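Local coordinates for putative glucoamylase (Bacteroides uniformis, PDB 4GL3), which probably hydrolyses glycosidic bonds as a glucoamylase-like enzyme, its natural substrate not being defined, at residues Lys118-Ile124 with Trp176-Asn182. Residue numbers count along the deposited sequence, not the author numbering.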
# COMPACT_ATOMS: atom_id res chain seq x y z
N LYS A 118 -13.22 19.89 -2.08
CA LYS A 118 -13.04 19.83 -3.52
C LYS A 118 -12.56 18.45 -4.02
O LYS A 118 -12.36 18.27 -5.21
CB LYS A 118 -12.07 20.91 -3.93
CG LYS A 118 -12.53 22.34 -3.64
CD LYS A 118 -11.80 23.35 -4.50
CE LYS A 118 -12.25 24.78 -4.19
NZ LYS A 118 -11.51 25.81 -4.96
N ASP A 119 -12.35 17.49 -3.09
CA ASP A 119 -11.91 16.11 -3.43
C ASP A 119 -13.11 15.17 -3.33
O ASP A 119 -13.28 14.43 -2.35
CB ASP A 119 -10.79 15.67 -2.48
CG ASP A 119 -10.20 14.29 -2.81
OD1 ASP A 119 -10.60 13.62 -3.80
OD2 ASP A 119 -9.26 13.93 -2.04
N ASP A 120 -13.93 15.21 -4.36
CA ASP A 120 -15.20 14.50 -4.37
C ASP A 120 -15.44 13.75 -5.66
O ASP A 120 -16.60 13.49 -6.03
CB ASP A 120 -16.35 15.51 -4.16
CG ASP A 120 -16.46 16.57 -5.31
OD1 ASP A 120 -15.54 16.62 -6.17
OD2 ASP A 120 -17.49 17.29 -5.33
N GLY A 121 -14.36 13.46 -6.37
CA GLY A 121 -14.40 12.68 -7.59
C GLY A 121 -13.36 11.58 -7.58
O GLY A 121 -13.15 10.94 -6.57
N ALA A 122 -12.71 11.39 -8.72
CA ALA A 122 -11.66 10.41 -8.87
C ALA A 122 -10.45 10.75 -7.97
O ALA A 122 -10.07 11.93 -7.81
CB ALA A 122 -11.20 10.31 -10.34
N ASP A 123 -9.89 9.68 -7.40
CA ASP A 123 -8.55 9.67 -6.77
C ASP A 123 -7.76 8.57 -7.44
O ASP A 123 -8.05 7.33 -7.26
CB ASP A 123 -8.66 9.45 -5.27
CG ASP A 123 -7.32 9.45 -4.57
OD1 ASP A 123 -6.33 8.92 -5.15
OD2 ASP A 123 -7.24 10.06 -3.48
N ILE A 124 -6.82 8.94 -8.30
CA ILE A 124 -6.18 7.91 -9.09
C ILE A 124 -5.08 7.15 -8.37
O ILE A 124 -4.65 6.08 -8.85
CB ILE A 124 -5.67 8.37 -10.49
CG1 ILE A 124 -4.43 9.26 -10.39
CG2 ILE A 124 -6.80 9.07 -11.25
CD1 ILE A 124 -3.83 9.47 -11.80
N TRP A 176 -3.41 13.88 -9.51
CA TRP A 176 -3.90 12.98 -8.46
C TRP A 176 -5.45 12.84 -8.52
O TRP A 176 -5.94 11.74 -8.31
CB TRP A 176 -3.45 13.48 -7.09
CG TRP A 176 -3.54 12.55 -5.90
CD1 TRP A 176 -4.64 11.85 -5.44
CD2 TRP A 176 -2.48 12.24 -5.01
NE1 TRP A 176 -4.32 11.13 -4.33
CE2 TRP A 176 -3.00 11.34 -4.04
CE3 TRP A 176 -1.16 12.64 -4.92
CZ2 TRP A 176 -2.21 10.80 -3.02
CZ3 TRP A 176 -0.36 12.12 -3.88
CH2 TRP A 176 -0.90 11.21 -2.95
N HIS A 177 -6.17 13.93 -8.81
CA HIS A 177 -7.61 13.99 -8.68
C HIS A 177 -8.25 14.58 -9.95
O HIS A 177 -7.61 15.29 -10.77
CB HIS A 177 -8.05 14.89 -7.53
CG HIS A 177 -7.24 14.76 -6.27
ND1 HIS A 177 -6.09 15.48 -6.05
CD2 HIS A 177 -7.49 14.07 -5.12
CE1 HIS A 177 -5.64 15.21 -4.83
NE2 HIS A 177 -6.47 14.35 -4.25
N TRP A 178 -9.54 14.27 -10.09
CA TRP A 178 -10.45 15.00 -10.99
C TRP A 178 -11.87 14.89 -10.45
O TRP A 178 -12.27 13.84 -9.91
CB TRP A 178 -10.44 14.47 -12.42
CG TRP A 178 -11.38 15.21 -13.29
CD1 TRP A 178 -11.13 16.38 -13.94
CD2 TRP A 178 -12.75 14.86 -13.61
NE1 TRP A 178 -12.23 16.78 -14.62
CE2 TRP A 178 -13.24 15.86 -14.46
CE3 TRP A 178 -13.59 13.81 -13.27
CZ2 TRP A 178 -14.58 15.87 -14.97
CZ3 TRP A 178 -14.92 13.80 -13.77
CH2 TRP A 178 -15.39 14.85 -14.60
N SER A 179 -12.61 15.99 -10.59
CA SER A 179 -13.96 16.09 -10.05
C SER A 179 -14.97 16.64 -11.06
O SER A 179 -14.67 17.56 -11.80
CB SER A 179 -13.95 17.03 -8.84
OG SER A 179 -15.28 17.36 -8.46
N PRO A 180 -16.17 16.06 -11.09
CA PRO A 180 -17.22 16.61 -11.93
C PRO A 180 -17.67 17.98 -11.47
O PRO A 180 -18.20 18.74 -12.29
CB PRO A 180 -18.36 15.59 -11.80
CG PRO A 180 -18.11 14.89 -10.50
CD PRO A 180 -16.62 14.87 -10.35
N ASN A 181 -17.45 18.30 -10.20
CA ASN A 181 -17.92 19.56 -9.61
C ASN A 181 -16.82 20.63 -9.51
O ASN A 181 -17.11 21.80 -9.50
CB ASN A 181 -18.51 19.32 -8.19
CG ASN A 181 -19.67 18.34 -8.20
OD1 ASN A 181 -19.68 17.38 -7.44
ND2 ASN A 181 -20.58 18.56 -9.08
N ASN A 182 -15.57 20.20 -9.44
CA ASN A 182 -14.43 21.11 -9.23
C ASN A 182 -13.35 20.96 -10.28
O ASN A 182 -12.28 21.56 -10.16
CB ASN A 182 -13.87 20.81 -7.84
CG ASN A 182 -14.89 21.04 -6.76
OD1 ASN A 182 -15.33 22.18 -6.54
ND2 ASN A 182 -15.31 19.99 -6.11
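A two-stranded antiparallel sheet, only two residues per strand, joins 122-123 to 177-178 just where a helix begins, in what is probably an alpha/alpha-barrel, as in relatives of the six-hairpin clan. Ala122 and Trp178 form the hydrogen-bonded pair, with Ala122 N to Trp178 O at 2.8 Å and Trp178 N to Ala122 O at 3.3 Å, both weak. The best-aligned bond comes next, Ile124 N to Trp176 O at 2.9 Å. Gly121 CA lies 3.4 Å from Trp178 O; a CB here would clash with that oxygen. Beyond the strands, Ser179 OG gives a very short 2.4 Å hydrogen bond to Asp120 OD1, while accepting from Asn181 N (2.9 Å) and Asn182 N (3.0 Å) in an ST turn and ST motif. Asp123 and His177 share a face; Trp176 NE1 bonds weakly to Asp123 OD2 (3.2 Å), and His177 NE2 hydrogen-bonds a glycerol, probably from the crystallisation liquor. Asp123 N-caps helix 124-140, OD1 accepting from Glu126 N, whereas Trp178, on the other face, meets Phe166, after helix 146-161, and His98, before strand 104-106, edge-to-face.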